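Local coordinates for protein frutapin (Artocarpus altilis, PDB 5TQZ) that binds sugars such as glucose, and is probably a mannose/glucose-specific lectin of the jacalin-related family, at residues G16-D21 / K134-D139; T92-V97 / L140-G145. All coordinates share one frame; numbering follows the deposited sequence. Where two conformers were deposited one is given.

Interaction 1. Residues G16-D21 / K134-D139; sequences GNEWDD and KGRTGD. With GLC (alpha-D-glucopyranose), chain E.
The sugar-bearing sheet of the jacalin-type beta-prism pairs strand 17-20 with the end of strand 127-137, and the two strands run antiparallel through alternating hydrogen-bonded and non-hydrogen-bonded pairs. Asn17 and Thr137 exchange backbone bonds both ways, as do Trp19 and Gly135. The Trp19 indole lies flat on the opposite strand: Gly135 N sits above its centre, and Gly135 CA makes a CH-pi contact 3.9 Å from the centroid of the six-membered ring. Trp19 CG lies between its own backbone N and carbonyl carbon (chi1 62°), which folds the ring over the opposite strand, and Trp19 NE1 donates to Thr137 OG1 at 2.9 Å, the hydroxyl lying 24° out of the ring plane. Arg136 bends at chi3 and passes its guanidinium over the Asn17-Glu18 peptide; Arg136 NH2 donates to Gly16 O at 2.9 Å in a bent bond, from above the carbonyl plane. Gly16 N donates to glucose O3 at 2.9 Å. Lys134 forms a salt bridge with Glu126 of the second subunit, and Asp20 OD1 bonds to His147. Strand 17-20 is outermost within this chain, and strand 127-137 is flanked on its other side by strand 141-149, whose Leu141 touches Trp19.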
loop_
_atom_site.group_PDB
_atom_site.type_symbol
_atom_site.label_atom_id
_atom_site.label_comp_id
_atom_site.label_asym_id
_atom_site.label_seq_id
_atom_site.Cartn_x
_atom_site.Cartn_y
_atom_site.Cartn_z
ATOM N N GLY A 16 -8.378 -26.713 15.118
ATOM C CA GLY A 16 -8.501 -25.723 16.182
ATOM C C GLY A 16 -9.517 -24.652 15.712
ATOM O O GLY A 16 -10.221 -24.872 14.806
ATOM N N ASN A 17 -9.487 -23.509 16.356
ATOM C CA ASN A 17 -10.343 -22.330 15.951
ATOM C C ASN A 17 -9.476 -21.174 15.414
ATOM O O ASN A 17 -8.387 -20.834 15.912
ATOM C CB ASN A 17 -11.164 -21.849 17.119
ATOM C CG ASN A 17 -11.877 -22.990 17.850
ATOM O OD1 ASN A 17 -12.442 -23.817 17.210
ATOM N ND2 ASN A 17 -11.906 -22.980 19.130
ATOM N N GLU A 18 -10.033 -20.542 14.371
ATOM C CA GLU A 18 -9.365 -19.317 13.714
ATOM C C GLU A 18 -9.328 -18.071 14.627
ATOM O O GLU A 18 -10.219 -17.794 15.511
ATOM C CB GLU A 18 -10.080 -19.007 12.387
ATOM C CG GLU A 18 -11.392 -18.215 12.550
ATOM C CD GLU A 18 -12.356 -18.229 11.376
ATOM O OE1 GLU A 18 -11.748 -17.899 10.377
ATOM O OE2 GLU A 18 -13.601 -18.267 11.348
ATOM N N TRP A 19 -8.310 -17.257 14.348
ATOM C CA TRP A 19 -8.089 -15.957 14.909
ATOM C C TRP A 19 -7.286 -15.099 13.978
ATOM O O TRP A 19 -6.576 -15.548 13.010
ATOM C CB TRP A 19 -7.463 -16.064 16.265
ATOM C CG TRP A 19 -6.124 -16.725 16.238
ATOM C CD1 TRP A 19 -5.847 -18.071 16.587
ATOM C CD2 TRP A 19 -4.833 -16.138 16.003
ATOM N NE1 TRP A 19 -4.599 -18.306 16.473
ATOM C CE2 TRP A 19 -3.912 -17.219 16.034
ATOM C CE3 TRP A 19 -4.339 -14.882 15.624
ATOM C CZ2 TRP A 19 -2.536 -17.006 15.942
ATOM C CZ3 TRP A 19 -2.969 -14.786 15.367
ATOM C CH2 TRP A 19 -2.106 -15.837 15.517
ATOM N N ASP A 20 -7.396 -13.721 14.170
ATOM C CA ASP A 20 -6.695 -12.807 13.285
ATOM C C ASP A 20 -6.500 -11.606 14.177
ATOM O O ASP A 20 -7.516 -10.977 14.553
ATOM C CB ASP A 20 -7.557 -12.403 12.052
ATOM C CG ASP A 20 -6.762 -11.590 11.066
ATOM O OD1 ASP A 20 -5.668 -11.140 11.305
ATOM O OD2 ASP A 20 -7.259 -11.484 9.864
ATOM N N ASP A 21 -5.258 -11.289 14.535
ATOM C CA ASP A 21 -5.002 -10.151 15.355
ATOM C C ASP A 21 -5.165 -8.842 14.564
ATOM O O ASP A 21 -5.252 -7.690 15.116
ATOM C CB ASP A 21 -3.567 -10.137 15.865
ATOM C CG ASP A 21 -3.264 -11.281 16.846
ATOM O OD1 ASP A 21 -4.233 -11.873 17.408
ATOM O OD2 ASP A 21 -2.022 -11.438 17.196
ATOM N N LYS A 134 -2.063 -13.775 11.884
ATOM C CA LYS A 134 -3.295 -14.556 12.064
ATOM C C LYS A 134 -2.967 -16.010 12.162
ATOM O O LYS A 134 -1.887 -16.417 11.736
ATOM C CB LYS A 134 -4.239 -14.234 10.893
ATOM C CG LYS A 134 -3.714 -14.624 9.572
ATOM C CD LYS A 134 -4.569 -14.198 8.387
ATOM C CE LYS A 134 -5.896 -14.867 8.382
ATOM N NZ LYS A 134 -6.801 -14.584 7.265
ATOM N N GLY A 135 -3.918 -16.796 12.569
ATOM C CA GLY A 135 -3.677 -18.270 12.658
ATOM C C GLY A 135 -4.844 -19.065 13.051
ATOM O O GLY A 135 -5.977 -18.642 12.966
ATOM N N ARG A 136 -4.508 -20.208 13.605
ATOM C CA ARG A 136 -5.592 -21.064 14.190
ATOM C C ARG A 136 -4.980 -21.758 15.332
ATOM O O ARG A 136 -3.828 -22.291 15.177
ATOM C CB ARG A 136 -6.061 -22.161 13.137
ATOM C CG ARG A 136 -6.693 -21.599 11.757
ATOM C CD ARG A 136 -7.178 -22.794 10.846
ATOM N NE ARG A 136 -8.234 -23.527 11.513
ATOM C CZ ARG A 136 -9.518 -23.134 11.464
ATOM N NH1 ARG A 136 -9.968 -22.045 10.751
ATOM N NH2 ARG A 136 -10.423 -23.695 12.212
ATOM N N THR A 137 -5.746 -21.876 16.411
ATOM C CA THR A 137 -5.239 -22.456 17.631
ATOM C C THR A 137 -6.251 -23.391 18.223
ATOM O O THR A 137 -7.393 -22.968 18.452
ATOM C CB THR A 137 -4.816 -21.445 18.687
ATOM O OG1 THR A 137 -3.833 -20.544 18.119
ATOM C CG2 THR A 137 -4.343 -22.149 19.996
ATOM N N GLY A 138 -5.823 -24.554 18.644
ATOM C CA GLY A 138 -6.600 -25.437 19.520
ATOM C C GLY A 138 -5.918 -25.707 20.838
ATOM O O GLY A 138 -5.903 -24.865 21.676
ATOM N N ASP A 139 -5.436 -26.930 21.075
ATOM C CA ASP A 139 -4.388 -27.078 22.106
ATOM C C ASP A 139 -3.118 -26.665 21.606
ATOM O O ASP A 139 -2.191 -26.450 22.397
ATOM C CB ASP A 139 -4.290 -28.527 22.530
ATOM C CG ASP A 139 -5.422 -28.908 23.414
ATOM O OD1 ASP A 139 -5.572 -28.160 24.427
ATOM O OD2 ASP A 139 -6.175 -29.870 23.061
HETATM C C1 GLC E . -7.397 -29.209 19.592
HETATM C C2 GLC E . -8.487 -29.407 18.522
HETATM C C3 GLC E . -7.935 -29.796 17.126
HETATM C C4 GLC E . -6.595 -29.143 16.844
HETATM C C5 GLC E . -5.655 -29.698 17.885
HETATM C C6 GLC E . -4.359 -28.984 18.039
HETATM O O1 GLC E . -7.472 -29.606 20.990
HETATM O O2 GLC E . -9.592 -30.250 18.840
HETATM O O3 GLC E . -8.883 -29.351 16.159
HETATM O O4 GLC E . -6.143 -29.534 15.548
HETATM O O5 GLC E . -6.177 -29.771 19.199
HETATM O O6 GLC E . -4.562 -27.562 18.182
#

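Interaction 2. Residues T92-V97 / L140-G145; sequences TRTPVV and LLDAIG. With GLC (alpha-D-glucopyranose), chain E.
Thr94, at the corner where the chain turns into strand 95-104, meets Asp142 through a single water, in a contact that joins two sheets of the jacalin beta-prism beside the glucose site. The Thr94 hydroxyl OG1 donates to this water at 2.8 Å, and the water in turn donates to Pro95 O and to Asp142 OD2. Pro95 thus contributes a backbone oxygen to the same small network, which ties one carboxylate oxygen to the corner. Val96 follows, with its CA-H directed at Asp142 O, while CG1 rests 3.6 Å from Asp142 OD2, so that a methyl group lies against a carboxylate oxygen already engaged by water and sugar. Its other methyl, CG2, makes a looser apolar contact with Leu140 CD1.

Val97 carries the one direct hydrogen bond between the segments: its N donates to Leu141 O at 2.8 Å, with an N-H...O angle of 170°. The short strand segments cross at 70°, and Val96 and Asp142 are the nearest pair, their CA atoms 4.0 Å apart. Next to the Val97 bond, Val97 CB packs on Leu141 CD2, and CG2, anti to the carbonyl carbon, reaches Ile144 CG2 at 4.1 Å. Ile38 of strand 38-47 touches both Val97 and Leu141, bringing the third sheet of the prism to this core.

Across from the corner, Asp142 and Ala143 both face Arg136 in a classic beta bulge. Asp142 accepts hydrogen bonds from two sugar hydroxyls: Asp142 OD1 from glucose O6, and Asp142 OD2 from glucose O4 at 2.6 Å. Leu140 N completes the grip on the hydroxymethyl group, donating to glucose O6 at 2.8 Å.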
loop_
_atom_site.group_PDB
_atom_site.type_symbol
_atom_site.label_atom_id
_atom_site.label_comp_id
_atom_site.label_asym_id
_atom_site.label_seq_id
_atom_site.Cartn_x
_atom_site.Cartn_y
_atom_site.Cartn_z
ATOM N N THR A 92 -3.842 -35.695 15.079
ATOM C CA THR A 92 -3.597 -36.981 14.216
ATOM C C THR A 92 -3.992 -36.813 12.775
ATOM O O THR A 92 -3.489 -37.563 11.857
ATOM C CB THR A 92 -4.436 -38.153 14.806
ATOM O OG1 THR A 92 -4.162 -38.138 16.216
ATOM C CG2 THR A 92 -4.007 -39.475 14.346
ATOM N N ARG A 93 -4.942 -35.881 12.535
ATOM C CA ARG A 93 -5.559 -35.787 11.194
ATOM C C ARG A 93 -5.087 -34.650 10.430
ATOM O O ARG A 93 -5.260 -34.728 9.253
ATOM C CB ARG A 93 -7.091 -35.715 11.303
ATOM C CG ARG A 93 -7.641 -36.820 12.005
ATOM C CD ARG A 93 -9.194 -36.628 12.018
ATOM N NE ARG A 93 -9.780 -37.841 12.240
ATOM C CZ ARG A 93 -10.348 -38.610 11.313
ATOM N NH1 ARG A 93 -10.512 -38.106 10.042
ATOM N NH2 ARG A 93 -10.929 -39.647 11.695
ATOM N N THR A 94 -4.543 -33.531 11.033
ATOM C CA THR A 94 -4.308 -32.346 10.357
ATOM C C THR A 94 -2.953 -31.816 10.819
ATOM O O THR A 94 -2.575 -32.061 11.978
ATOM C CB THR A 94 -5.516 -31.310 10.532
ATOM O OG1 THR A 94 -5.874 -31.035 11.902
ATOM C CG2 THR A 94 -6.668 -31.950 9.871
ATOM N N PRO A 95 -2.173 -31.209 9.906
ATOM C CA PRO A 95 -0.938 -30.607 10.305
ATOM C C PRO A 95 -1.029 -29.393 11.214
ATOM O O PRO A 95 -2.013 -28.756 11.204
ATOM C CB PRO A 95 -0.230 -30.214 8.957
ATOM C CG PRO A 95 -1.336 -30.091 8.034
ATOM C CD PRO A 95 -2.524 -30.898 8.500
ATOM N N VAL A 96 -0.107 -29.266 12.183
ATOM C CA VAL A 96 0.016 -28.104 13.039
ATOM C C VAL A 96 1.316 -27.469 12.786
ATOM O O VAL A 96 2.098 -28.053 12.057
ATOM C CB VAL A 96 -0.113 -28.465 14.468
ATOM C CG1 VAL A 96 -1.456 -29.225 14.687
ATOM C CG2 VAL A 96 1.062 -29.279 15.008
ATOM N N VAL A 97 1.630 -26.351 13.465
ATOM C CA VAL A 97 2.984 -25.705 13.287
ATOM C C VAL A 97 3.816 -26.417 14.310
ATOM O O VAL A 97 3.514 -26.301 15.547
ATOM C CB VAL A 97 2.811 -24.205 13.533
ATOM C CG1 VAL A 97 4.206 -23.519 13.478
ATOM C CG2 VAL A 97 1.747 -23.612 12.586
ATOM N N LEU A 140 -2.993 -26.521 20.311
ATOM C CA LEU A 140 -1.725 -26.214 19.622
ATOM C C LEU A 140 -1.983 -25.108 18.602
ATOM O O LEU A 140 -3.151 -24.764 18.251
ATOM C CB LEU A 140 -1.138 -27.436 18.791
ATOM C CG LEU A 140 -0.651 -28.526 19.728
ATOM C CD1 LEU A 140 -0.500 -29.719 18.942
ATOM C CD2 LEU A 140 0.668 -28.306 20.429
ATOM N N LEU A 141 -0.885 -24.555 18.144
ATOM C CA LEU A 141 -0.871 -23.573 16.963
ATOM C C LEU A 141 -1.081 -24.383 15.726
ATOM O O LEU A 141 -0.079 -24.934 15.200
ATOM C CB LEU A 141 0.381 -22.764 16.884
ATOM C CG LEU A 141 0.369 -21.638 15.798
ATOM C CD1 LEU A 141 -0.745 -20.564 16.029
ATOM C CD2 LEU A 141 1.729 -20.970 15.558
ATOM N N ASP A 142 -2.324 -24.577 15.266
ATOM C CA ASP A 142 -2.584 -25.313 14.093
ATOM C C ASP A 142 -2.028 -24.654 12.822
ATOM O O ASP A 142 -1.548 -25.389 11.841
ATOM C CB ASP A 142 -4.104 -25.535 13.897
ATOM C CG ASP A 142 -4.626 -26.528 14.855
ATOM O OD1 ASP A 142 -4.791 -26.074 15.976
ATOM O OD2 ASP A 142 -4.721 -27.692 14.496
ATOM N N ALA A 143 -2.200 -23.306 12.749
ATOM C CA ALA A 143 -1.876 -22.571 11.499
ATOM C C ALA A 143 -1.330 -21.192 11.811
ATOM O O ALA A 143 -1.724 -20.663 12.863
ATOM C CB ALA A 143 -3.083 -22.446 10.586
ATOM N N ILE A 144 -0.506 -20.622 10.919
ATOM C CA ILE A 144 -0.115 -19.217 11.075
ATOM C C ILE A 144 0.054 -18.523 9.708
ATOM O O ILE A 144 0.416 -19.110 8.676
ATOM C CB ILE A 144 1.152 -19.096 11.928
ATOM C CG1 ILE A 144 1.494 -17.646 12.396
ATOM C CG2 ILE A 144 2.312 -19.742 11.227
ATOM C CD1 ILE A 144 2.611 -17.787 13.387
ATOM N N GLY A 145 -0.247 -17.201 9.709
ATOM C CA GLY A 145 -0.058 -16.346 8.497
ATOM C C GLY A 145 0.263 -14.962 8.902
ATOM O O GLY A 145 0.209 -14.647 10.081
HETATM C C1 GLC E . -7.397 -29.209 19.592
HETATM C C2 GLC E . -8.487 -29.407 18.522
HETATM C C3 GLC E . -7.935 -29.796 17.126
HETATM C C4 GLC E . -6.595 -29.143 16.844
HETATM C C5 GLC E . -5.655 -29.698 17.885
HETATM C C6 GLC E . -4.359 -28.984 18.039
HETATM O O1 GLC E . -7.472 -29.606 20.990
HETATM O O2 GLC E . -9.592 -30.250 18.840
HETATM O O3 GLC E . -8.883 -29.351 16.159
HETATM O O4 GLC E . -6.143 -29.534 15.548
HETATM O O5 GLC E . -6.177 -29.771 19.199
HETATM O O6 GLC E . -4.562 -27.562 18.182
HETATM O O HOH W 1 -4.583 -28.592 12.007
#

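Interactions 1 and 2, with centres about 9 Å apart, illustrate how a lectin pocket can be built from loops and a strand start at one end of a beta-prism. They share the hairpin of strands 127-137 and 141-149: Lys134 O lies 2.7 Å from Gly145 N and Arg136 N 2.9 Å from Ala143 O, both probable hydrogen bonds. The turn between these strands divides its ligand contacts between the two interactions. Residues 16-21 and 134-139 bring Gly16 to O3 and Asp139 to O1 of the glucose, whereas 140-145 brings Leu140 and Asp142 to O6 and O4. Segment 92-97 backs Asp142 both directly, through Val96, and through water.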